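Local coordinates for SusD/RagB family nutrient-binding outer membrane lipoprotein (Bacteroides vulgatus, PDB 4F7A) that probably binds glycans, perhaps mucin O-glycans, at the outer membrane as a SusD-like, TPR-like helical lipoprotein, at residues S84-N87 / Y88-Y92; T220-A223 / Q224-L227; N456-N459 / G460-D463; K479-P482 / E483-K486. One frame throughout, in Å; residues are numbered along the deposited sequence. Where two conformers were deposited one is given.

Contact 1: residues S84-N87 / Y88-Y92; sequences SAWN and YTYNY
A first torsion near 180° (chi1 -177°) swings the indole of W86 away from its own N-H, while Y90, four residues on, keeps CG beside its own N (chi1 -79°); together these torsions lay the two rings against each other on one flank of helix 84-104. The meeting is oblique, with the tyrosine ring and the five-membered ring of the indole inclined at 42° and their centroids 4.5 Å apart, so it is neither a stack nor an edge-to-face pair. The CD2-CE2 side of the tyrosine makes the touch: Y90 CE2 lies over the middle of one indole face, 3.4 Å from W86 CE2. Behind the rings the helix bond from Y90 N to W86 O is nearly straight at 2.9 Å. Each polar end has a mate elsewhere, W86 NE1 on D477 OD2 and Y90 OH on the carbonyl of V136. With an alanine in place of W86, Y90 would probably lose the surface its CE2 rests on, and D477 would lose its indole donor.

Round the helix, T89 OG1 bonds to A85 O at 2.8 Å, while T89 N reaches the same oxygen at 3.2 Å from the opposite face of the carbonyl plane. A85, T89 and Y90 pack on helix 111-132 (Y132, M125, I128). Y88 brings CE2 to within 3.8 Å of S84 CB. The chemistry is therefore divided: an apolar ring contact whose far ends are hydrogen-bonded, which probably restrains the indole, and a buried threonine hydroxyl satisfied by its own helix, its oxygen partner gripped twice.

Contact 2: residues T220-A223 / Q224-L227; sequences TSEA and QKAL
Regular helical backbone bonds from each residue to the fourth before it carry T220-A223 into Q224-L227, as in A226 N to E222 O at 2.9 Å and L227 N to A223 O at 3.0 Å. On this frame E222 and K225, three residues apart, run side by side in the same direction. The glutamate chain bends at chi2 (-65°) and the lysine at chi3 (-57°), which turns both charged ends to one place. There K225 NZ meets E222 OE2 at 3.0 Å, on the syn side and 24° out of the carboxylate plane, a salt bridge within one helical turn. The other oxygen, E222 OE1, pairs with R204 of helix 193-210, and K225 NZ with D163 of helix 151-174.

On the solvent side, a water donates to S221 O at 2.8 Å and reaches Q224 OE1 only weakly, at 3.4 Å. A223 and A226 rest on M209 and L205 of helix 193-210.

Acidic and basic groups thus alternate from D163 through K225 and E222 to R204, linking three helices. A buried carboxylate with a cation at each oxygen is likely to stay ionised, its charge balanced by both partners.

Contact 3: residues N456-N459 / G460-D463; sequences NNSN and GTID
S458 lays its hydroxymethyl group against I462, with S458 OG 3.7 Å from I462 CB, and the same oxygen accepts I462 N at 3.0 Å. S458 opens a type I' beta turn that closes at T461, and I462 follows it. The evidence for the turn lies in the positive phi values at the two central positions, N459 (58°) and G460 (78°), and in the closing bond from T461 N to S458 O at 3.1 Å. Any CB on G460 would come 2.7 Å from N459 O, a clash that glycine avoids.

S458 O is gripped twice. T461 N stands above its carbonyl plane, 63° out, whereas T461 OG1 lies in that plane on a lone pair, only 2.6 Å away; the threonine reaches it because OG1 sits between its backbone N and carbonyl carbon. N456 works with both ends of its amide. OD1 accepts S458 N at 3.0 Å in an Asx turn, and ND2 donates to I462 O at 2.8 Å, with that oxygen close to the amide plane; ND2 has a second partner in T464 OG1. A leucine in place of N456 would probably leave S458 N, I462 O and T464 OG1 without these mates and the base of the turn less firmly joined.

A water bridges the carbonyl of N456 and the N-H of G460. The turn belongs to the long loop between helices 435-445 and 475-480: N457 shares backbone hydrogen bonding with V74, Y75 packs on S458 and I462, and T461 touches N497, beyond the end of helix 482-492.

Contact 4: residues K479-P482 / E483-K486; sequences KKDP and EQYK
D481 OD1 accepts the backbone N-H of Q484 at 3.0 Å, which makes D481 the N-cap of helix 482-492. The donor comes from above the carboxylate plane, 65° out of it. D481 is also the first residue to leave helix 475-480, so one residue ends one helix and opens the next. Its CG is anti to the backbone N (chi1 -166°), which turns the carboxylate over the start of the new helix and sets D481 OD2 3.2 Å from Q484 CB. The main chain adds its own bonds, Y485 N to D481 O at 3.0 Å and K486 N to P482 O at 3.0 Å. P482, which has no N-H to offer, fills the first position after the cap, where no intrahelical donor is required.

The negative carboxylate probably suits the partial positive charge at the helix N-terminus. The aspartate and Q484 side chains cross at about a right angle. Q484 OE1 bonds S147 OG, and its NE2 a glycerol that probably comes from the crystallisation liquor. Y485 packs on A478, and its OH is hydrogen-bonded to D496 OD2.

In the fold
Contacts 1 and 4 are the close pair: their centres lie 16 Å apart, their nearest atoms about 4 Å, and they do not touch. D477 lies between them, one carboxylate oxygen turned to each, the bond on the side of contact 4 being weak; V136 meets both Y90 and Q484. A glycerol, probably from the crystallisation liquor, sits about 3 Å from the N91 side chain, and a glycerol likewise lies about 3 Å from the side chain of Q484. Contact 3 lies 25 Å from contact 4 between centres, and the side chain of D463 is about 4 Å from a sodium ion. Contact 2 stands apart, its centre 31 to 38 Å from the others, on helix 216-228.

Contact 1: residues S84-N87 / Y88-Y92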
loop_
_atom_site.group_PDB
_atom_site.type_symbol
_atom_site.label_atom_id
_atom_site.label_comp_id
_atom_site.label_asym_id
_atom_site.label_seq_id
_atom_site.Cartn_x
_atom_site.Cartn_y
_atom_site.Cartn_z
ATOM N N SER A 84 1.883 13.872 -7.234
ATOM C CA SER A 84 0.565 14.022 -6.643
ATOM C C SER A 84 0.419 13.532 -5.207
ATOM O O SER A 84 -0.213 14.206 -4.394
ATOM C CB SER A 84 -0.497 13.383 -7.536
ATOM O OG SER A 84 -0.730 14.225 -8.649
ATOM N N ALA A 85 0.992 12.378 -4.881
ATOM C CA ALA A 85 0.886 11.851 -3.519
ATOM C C ALA A 85 1.469 12.887 -2.533
ATOM O O ALA A 85 0.835 13.252 -1.531
ATOM C CB ALA A 85 1.591 10.507 -3.407
ATOM N N TRP A 86 2.654 13.395 -2.861
ATOM C CA TRP A 86 3.283 14.470 -2.079
ATOM C C TRP A 86 2.372 15.712 -1.980
ATOM O O TRP A 86 2.023 16.158 -0.875
ATOM C CB TRP A 86 4.645 14.875 -2.700
ATOM C CG TRP A 86 5.360 15.921 -1.896
ATOM C CD1 TRP A 86 5.061 17.251 -1.839
ATOM C CD2 TRP A 86 6.501 15.729 -1.042
ATOM N NE1 TRP A 86 5.932 17.893 -0.989
ATOM C CE2 TRP A 86 6.821 16.980 -0.483
ATOM C CE3 TRP A 86 7.277 14.616 -0.695
ATOM C CZ2 TRP A 86 7.886 17.159 0.410
ATOM C CZ3 TRP A 86 8.335 14.794 0.235
ATOM C CH2 TRP A 86 8.626 16.050 0.759
ATOM N N ASN A 87 1.958 16.231 -3.129
ATOM C CA ASN A 87 1.284 17.529 -3.185
ATOM C C ASN A 87 -0.049 17.523 -2.411
ATOM O O ASN A 87 -0.324 18.410 -1.584
ATOM C CB ASN A 87 1.028 17.946 -4.634
ATOM C CG ASN A 87 2.307 18.252 -5.415
ATOM O OD1 ASN A 87 3.383 18.437 -4.834
ATOM N ND2 ASN A 87 2.187 18.313 -6.755
ATOM N N TYR A 88 -0.867 16.513 -2.675
ATOM C CA TYR A 88 -2.179 16.430 -2.051
ATOM C C TYR A 88 -2.074 16.191 -0.558
ATOM O O TYR A 88 -2.836 16.759 0.222
ATOM C CB TYR A 88 -3.045 15.373 -2.751
ATOM C CG TYR A 88 -3.413 15.759 -4.180
ATOM C CD1 TYR A 88 -3.825 17.051 -4.492
ATOM C CD2 TYR A 88 -3.343 14.831 -5.224
ATOM C CE1 TYR A 88 -4.147 17.415 -5.809
ATOM C CE2 TYR A 88 -3.693 15.177 -6.538
ATOM C CZ TYR A 88 -4.081 16.472 -6.822
ATOM O OH TYR A 88 -4.409 16.837 -8.117
ATOM N N THR A 89 -1.139 15.353 -0.148
ATOM C CA THR A 89 -0.985 15.032 1.243
ATOM C C THR A 89 -0.481 16.253 2.029
ATOM O O THR A 89 -1.045 16.591 3.064
ATOM C CB THR A 89 -0.064 13.821 1.459
ATOM O OG1 THR A 89 -0.604 12.676 0.784
ATOM C CG2 THR A 89 0.036 13.512 2.935
ATOM N N TYR A 90 0.535 16.941 1.523
ATOM C CA TYR A 90 1.054 18.122 2.209
ATOM C C TYR A 90 0.138 19.336 2.100
ATOM O O TYR A 90 0.073 20.131 3.022
ATOM C CB TYR A 90 2.459 18.467 1.730
ATOM C CG TYR A 90 3.503 17.575 2.369
ATOM C CD1 TYR A 90 3.821 17.708 3.726
ATOM C CD2 TYR A 90 4.148 16.596 1.634
ATOM C CE1 TYR A 90 4.791 16.883 4.315
ATOM C CE2 TYR A 90 5.105 15.774 2.195
ATOM C CZ TYR A 90 5.423 15.918 3.541
ATOM O OH TYR A 90 6.381 15.102 4.084
ATOM N N ASN A 91 -0.597 19.461 1.002
ATOM C CA ASN A 91 -1.520 20.585 0.872
ATOM C C ASN A 91 -2.733 20.462 1.779
ATOM O O ASN A 91 -3.157 21.451 2.367
ATOM C CB ASN A 91 -1.971 20.773 -0.583
ATOM C CG ASN A 91 -0.907 21.445 -1.424
ATOM O OD1 ASN A 91 -0.012 22.081 -0.885
ATOM N ND2 ASN A 91 -0.983 21.284 -2.731
ATOM N N TYR A 92 -3.281 19.255 1.901
ATOM C CA TYR A 92 -4.600 19.089 2.519
ATOM C C TYR A 92 -4.722 18.213 3.763
ATOM O O TYR A 92 -5.664 18.383 4.525
ATOM C CB TYR A 92 -5.584 18.591 1.449
ATOM C CG TYR A 92 -5.666 19.531 0.252
ATOM C CD1 TYR A 92 -6.175 20.821 0.377
ATOM C CD2 TYR A 92 -5.242 19.121 -0.993
ATOM C CE1 TYR A 92 -6.234 21.673 -0.721
ATOM C CE2 TYR A 92 -5.297 19.960 -2.087
ATOM C CZ TYR A 92 -5.786 21.226 -1.952
ATOM O OH TYR A 92 -5.807 22.021 -3.076
#

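Contact 2: residues T220-A223 / Q224-L227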
loop_
_atom_site.group_PDB
_atom_site.type_symbol
_atom_site.label_atom_id
_atom_site.label_comp_id
_atom_site.label_asym_id
_atom_site.label_seq_id
_atom_site.Cartn_x
_atom_site.Cartn_y
_atom_site.Cartn_z
ATOM N N THR A 220 13.708 -6.207 14.819
ATOM C CA THR A 220 13.539 -7.191 15.892
ATOM C C THR A 220 12.847 -6.543 17.082
ATOM O O THR A 220 11.871 -7.097 17.608
ATOM C CB THR A 220 14.888 -7.823 16.301
ATOM O OG1 THR A 220 15.514 -8.410 15.143
ATOM C CG2 THR A 220 14.725 -8.898 17.431
ATOM N N SER A 221 13.338 -5.369 17.493
ATOM C CA SER A 221 12.778 -4.692 18.664
ATOM C C SER A 221 11.340 -4.244 18.407
ATOM O O SER A 221 10.479 -4.377 19.297
ATOM C CB SER A 221 13.648 -3.507 19.121
ATOM O OG SER A 221 13.910 -2.614 18.061
ATOM N N GLU A 222 11.064 -3.737 17.217
ATOM C CA GLU A 222 9.701 -3.252 16.904
ATOM C C GLU A 222 8.723 -4.407 16.667
ATOM O O GLU A 222 7.578 -4.341 17.130
ATOM C CB GLU A 222 9.700 -2.267 15.735
ATOM C CG GLU A 222 10.509 -0.988 16.026
ATOM C CD GLU A 222 9.894 -0.146 17.160
ATOM O OE1 GLU A 222 8.684 -0.254 17.390
ATOM O OE2 GLU A 222 10.624 0.620 17.834
ATOM N N ALA A 223 9.175 -5.486 16.015
ATOM C CA ALA A 223 8.301 -6.672 15.896
ATOM C C ALA A 223 7.992 -7.238 17.267
ATOM O O ALA A 223 6.867 -7.696 17.513
ATOM C CB ALA A 223 8.919 -7.753 15.003
ATOM N N GLN A 224 8.960 -7.189 18.187
ATOM C CA GLN A 224 8.713 -7.718 19.520
ATOM C C GLN A 224 7.646 -6.926 20.251
ATOM O O GLN A 224 6.762 -7.502 20.872
ATOM C CB GLN A 224 9.987 -7.747 20.354
ATOM C CG GLN A 224 9.763 -8.201 21.787
ATOM C CD GLN A 224 11.062 -8.494 22.472
ATOM O OE1 GLN A 224 11.968 -7.664 22.471
ATOM N NE2 GLN A 224 11.179 -9.689 23.045
ATOM N N LYS A 225 7.737 -5.599 20.161
ATOM C CA LYS A 225 6.728 -4.708 20.706
ATOM C C LYS A 225 5.344 -4.925 20.091
ATOM O O LYS A 225 4.347 -4.992 20.836
ATOM C CB LYS A 225 7.158 -3.245 20.556
ATOM C CG LYS A 225 8.318 -2.851 21.483
ATOM C CD LYS A 225 8.506 -1.314 21.612
ATOM C CE LYS A 225 8.717 -0.645 20.306
ATOM N NZ LYS A 225 9.134 0.805 20.390
ATOM N N ALA A 226 5.293 -5.028 18.763
ATOM C CA ALA A 226 4.058 -5.256 18.034
ATOM C C ALA A 226 3.334 -6.524 18.469
ATOM O O ALA A 226 2.135 -6.497 18.730
ATOM C CB ALA A 226 4.322 -5.297 16.522
ATOM N N LEU A 227 4.081 -7.611 18.593
ATOM C CA LEU A 227 3.487 -8.918 18.835
ATOM C C LEU A 227 3.397 -9.311 20.317
ATOM O O LEU A 227 2.773 -10.315 20.632
ATOM C CB LEU A 227 4.205 -9.975 18.001
ATOM C CG LEU A 227 3.925 -9.866 16.499
ATOM C CD1 LEU A 227 4.930 -10.706 15.671
ATOM C CD2 LEU A 227 2.448 -10.289 16.227
HETATM O O HOH W 1 11.386 -4.368 21.958
#

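Contact 3: residues N456-N459 / G460-D463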
loop_
_atom_site.group_PDB
_atom_site.type_symbol
_atom_site.label_atom_id
_atom_site.label_comp_id
_atom_site.label_asym_id
_atom_site.label_seq_id
_atom_site.Cartn_x
_atom_site.Cartn_y
_atom_site.Cartn_z
ATOM N N ASN A 456 11.482 0.717 -22.186
ATOM C CA ASN A 456 12.006 1.538 -21.088
ATOM C C ASN A 456 12.472 2.866 -21.665
ATOM O O ASN A 456 13.546 2.952 -22.219
ATOM C CB ASN A 456 13.139 0.797 -20.372
ATOM C CG ASN A 456 13.693 1.557 -19.173
ATOM O OD1 ASN A 456 13.603 2.782 -19.108
ATOM N ND2 ASN A 456 14.334 0.833 -18.251
ATOM N N ASN A 457 11.625 3.893 -21.550
ATOM C CA ASN A 457 11.938 5.222 -22.070
ATOM C C ASN A 457 12.352 6.177 -20.957
ATOM O O ASN A 457 12.085 7.387 -21.037
ATOM C CB ASN A 457 10.739 5.781 -22.857
ATOM C CG ASN A 457 10.586 5.126 -24.239
ATOM O OD1 ASN A 457 11.489 4.428 -24.700
ATOM N ND2 ASN A 457 9.451 5.360 -24.898
ATOM N N SER A 458 13.062 5.656 -19.963
ATOM C CA SER A 458 13.493 6.461 -18.815
ATOM C C SER A 458 14.802 7.228 -19.055
ATOM O O SER A 458 15.344 7.826 -18.122
ATOM C CB SER A 458 13.675 5.549 -17.605
ATOM O OG SER A 458 14.880 4.821 -17.729
ATOM N N ASN A 459 15.321 7.176 -20.280
ATOM C CA ASN A 459 16.586 7.846 -20.609
ATOM C C ASN A 459 17.728 7.345 -19.721
ATOM O O ASN A 459 18.590 8.121 -19.309
ATOM C CB ASN A 459 16.434 9.376 -20.487
ATOM C CG ASN A 459 17.539 10.134 -21.206
ATOM O OD1 ASN A 459 18.090 9.651 -22.198
ATOM N ND2 ASN A 459 17.863 11.334 -20.708
ATOM N N GLY A 460 17.725 6.039 -19.421
ATOM C CA GLY A 460 18.756 5.435 -18.584
ATOM C C GLY A 460 18.627 5.659 -17.071
ATOM O O GLY A 460 19.476 5.181 -16.314
ATOM N N THR A 461 17.562 6.331 -16.615
ATOM C CA THR A 461 17.417 6.662 -15.178
ATOM C C THR A 461 16.833 5.512 -14.353
ATOM O O THR A 461 17.075 5.430 -13.151
ATOM C CB THR A 461 16.587 7.937 -14.959
ATOM O OG1 THR A 461 15.265 7.740 -15.475
ATOM C CG2 THR A 461 17.259 9.168 -15.649
ATOM N N ILE A 462 16.106 4.612 -15.015
ATOM C CA ILE A 462 15.562 3.404 -14.396
ATOM C C ILE A 462 16.011 2.159 -15.181
ATOM O O ILE A 462 15.935 2.135 -16.418
ATOM C CB ILE A 462 14.033 3.435 -14.374
ATOM C CG1 ILE A 462 13.543 4.740 -13.723
ATOM C CG2 ILE A 462 13.491 2.202 -13.614
ATOM C CD1 ILE A 462 12.037 4.933 -13.686
ATOM N N ASP A 463 16.465 1.145 -14.456
ATOM C CA ASP A 463 16.933 -0.116 -15.035
ATOM C C ASP A 463 15.744 -1.067 -15.207
ATOM O O ASP A 463 14.947 -1.266 -14.281
ATOM C CB ASP A 463 17.996 -0.755 -14.134
ATOM C CG ASP A 463 18.574 -2.038 -14.720
ATOM O OD1 ASP A 463 19.380 -1.930 -15.691
ATOM O OD2 ASP A 463 18.239 -3.137 -14.213
HETATM O O HOH W 2 16.198 3.799 -20.767
#

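Contact 4: residues K479-P482 / E483-K486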
loop_
_atom_site.group_PDB
_atom_site.type_symbol
_atom_site.label_atom_id
_atom_site.label_comp_id
_atom_site.label_asym_id
_atom_site.label_seq_id
_atom_site.Cartn_x
_atom_site.Cartn_y
_atom_site.Cartn_z
ATOM N N LYS A 479 9.806 23.931 -6.792
ATOM C CA LYS A 479 9.688 25.297 -7.296
ATOM C C LYS A 479 9.348 26.287 -6.189
ATOM O O LYS A 479 9.716 27.460 -6.281
ATOM C CB LYS A 479 8.641 25.391 -8.410
ATOM C CG LYS A 479 9.058 24.757 -9.735
ATOM C CD LYS A 479 7.816 24.474 -10.585
ATOM C CE LYS A 479 8.156 24.170 -12.034
ATOM N NZ LYS A 479 6.964 24.415 -12.897
ATOM N N LYS A 480 8.619 25.837 -5.167
ATOM C CA LYS A 480 8.283 26.701 -4.030
ATOM C C LYS A 480 9.458 26.807 -3.097
ATOM O O LYS A 480 9.646 27.833 -2.436
ATOM C CB LYS A 480 7.102 26.133 -3.237
ATOM C CG LYS A 480 5.760 26.188 -3.975
ATOM C CD LYS A 480 4.680 25.475 -3.143
ATOM C CE LYS A 480 3.263 25.903 -3.538
ATOM N NZ LYS A 480 2.841 25.418 -4.883
ATOM N N ASP A 481 10.260 25.742 -3.032
ATOM C CA ASP A 481 11.278 25.662 -2.003
ATOM C C ASP A 481 12.542 24.941 -2.509
ATOM O O ASP A 481 12.740 23.745 -2.235
ATOM C CB ASP A 481 10.675 24.990 -0.777
ATOM C CG ASP A 481 11.525 25.150 0.465
ATOM O OD1 ASP A 481 12.711 25.563 0.384
ATOM O OD2 ASP A 481 10.991 24.825 1.540
ATOM N N PRO A 482 13.382 25.668 -3.253
ATOM C CA PRO A 482 14.580 25.061 -3.812
ATOM C C PRO A 482 15.574 24.587 -2.732
ATOM O O PRO A 482 16.194 23.551 -2.932
ATOM C CB PRO A 482 15.166 26.170 -4.706
ATOM C CG PRO A 482 14.564 27.448 -4.215
ATOM C CD PRO A 482 13.177 27.032 -3.778
ATOM N N GLU A 483 15.700 25.306 -1.607
ATOM C CA GLU A 483 16.576 24.840 -0.522
ATOM C C GLU A 483 16.079 23.495 0.012
ATOM O O GLU A 483 16.869 22.547 0.155
ATOM C CB GLU A 483 16.673 25.879 0.600
ATOM C CG GLU A 483 17.539 25.463 1.793
ATOM C CD GLU A 483 19.021 25.497 1.492
ATOM O OE1 GLU A 483 19.398 25.854 0.358
ATOM O OE2 GLU A 483 19.811 25.180 2.404
ATOM N N GLN A 484 14.777 23.379 0.272
ATOM C CA GLN A 484 14.254 22.097 0.724
ATOM C C GLN A 484 14.501 20.971 -0.287
ATOM O O GLN A 484 14.825 19.847 0.101
ATOM C CB GLN A 484 12.768 22.175 1.043
ATOM C CG GLN A 484 12.180 20.863 1.515
ATOM C CD GLN A 484 10.846 21.064 2.137
ATOM O OE1 GLN A 484 10.751 21.378 3.329
ATOM N NE2 GLN A 484 9.791 20.954 1.324
ATOM N N TYR A 485 14.339 21.265 -1.573
ATOM C CA TYR A 485 14.602 20.263 -2.608
ATOM C C TYR A 485 16.056 19.782 -2.527
ATOM O O TYR A 485 16.326 18.570 -2.600
ATOM C CB TYR A 485 14.298 20.818 -3.990
ATOM C CG TYR A 485 14.604 19.837 -5.075
ATOM C CD1 TYR A 485 13.854 18.668 -5.203
ATOM C CD2 TYR A 485 15.668 20.042 -5.952
ATOM C CE1 TYR A 485 14.146 17.731 -6.192
ATOM C CE2 TYR A 485 15.968 19.095 -6.965
ATOM C CZ TYR A 485 15.194 17.942 -7.068
ATOM O OH TYR A 485 15.468 16.997 -8.048
ATOM N N LYS A 486 16.990 20.718 -2.359
ATOM C CA LYS A 486 18.389 20.346 -2.190
ATOM C C LYS A 486 18.555 19.433 -0.964
ATOM O O LYS A 486 19.263 18.420 -1.029
ATOM C CB LYS A 486 19.279 21.574 -2.043
ATOM C CG LYS A 486 20.756 21.193 -1.723
ATOM C CD LYS A 486 21.619 22.388 -1.417
ATOM C CE LYS A 486 21.200 23.115 -0.135
ATOM N NZ LYS A 486 22.180 24.201 0.219
#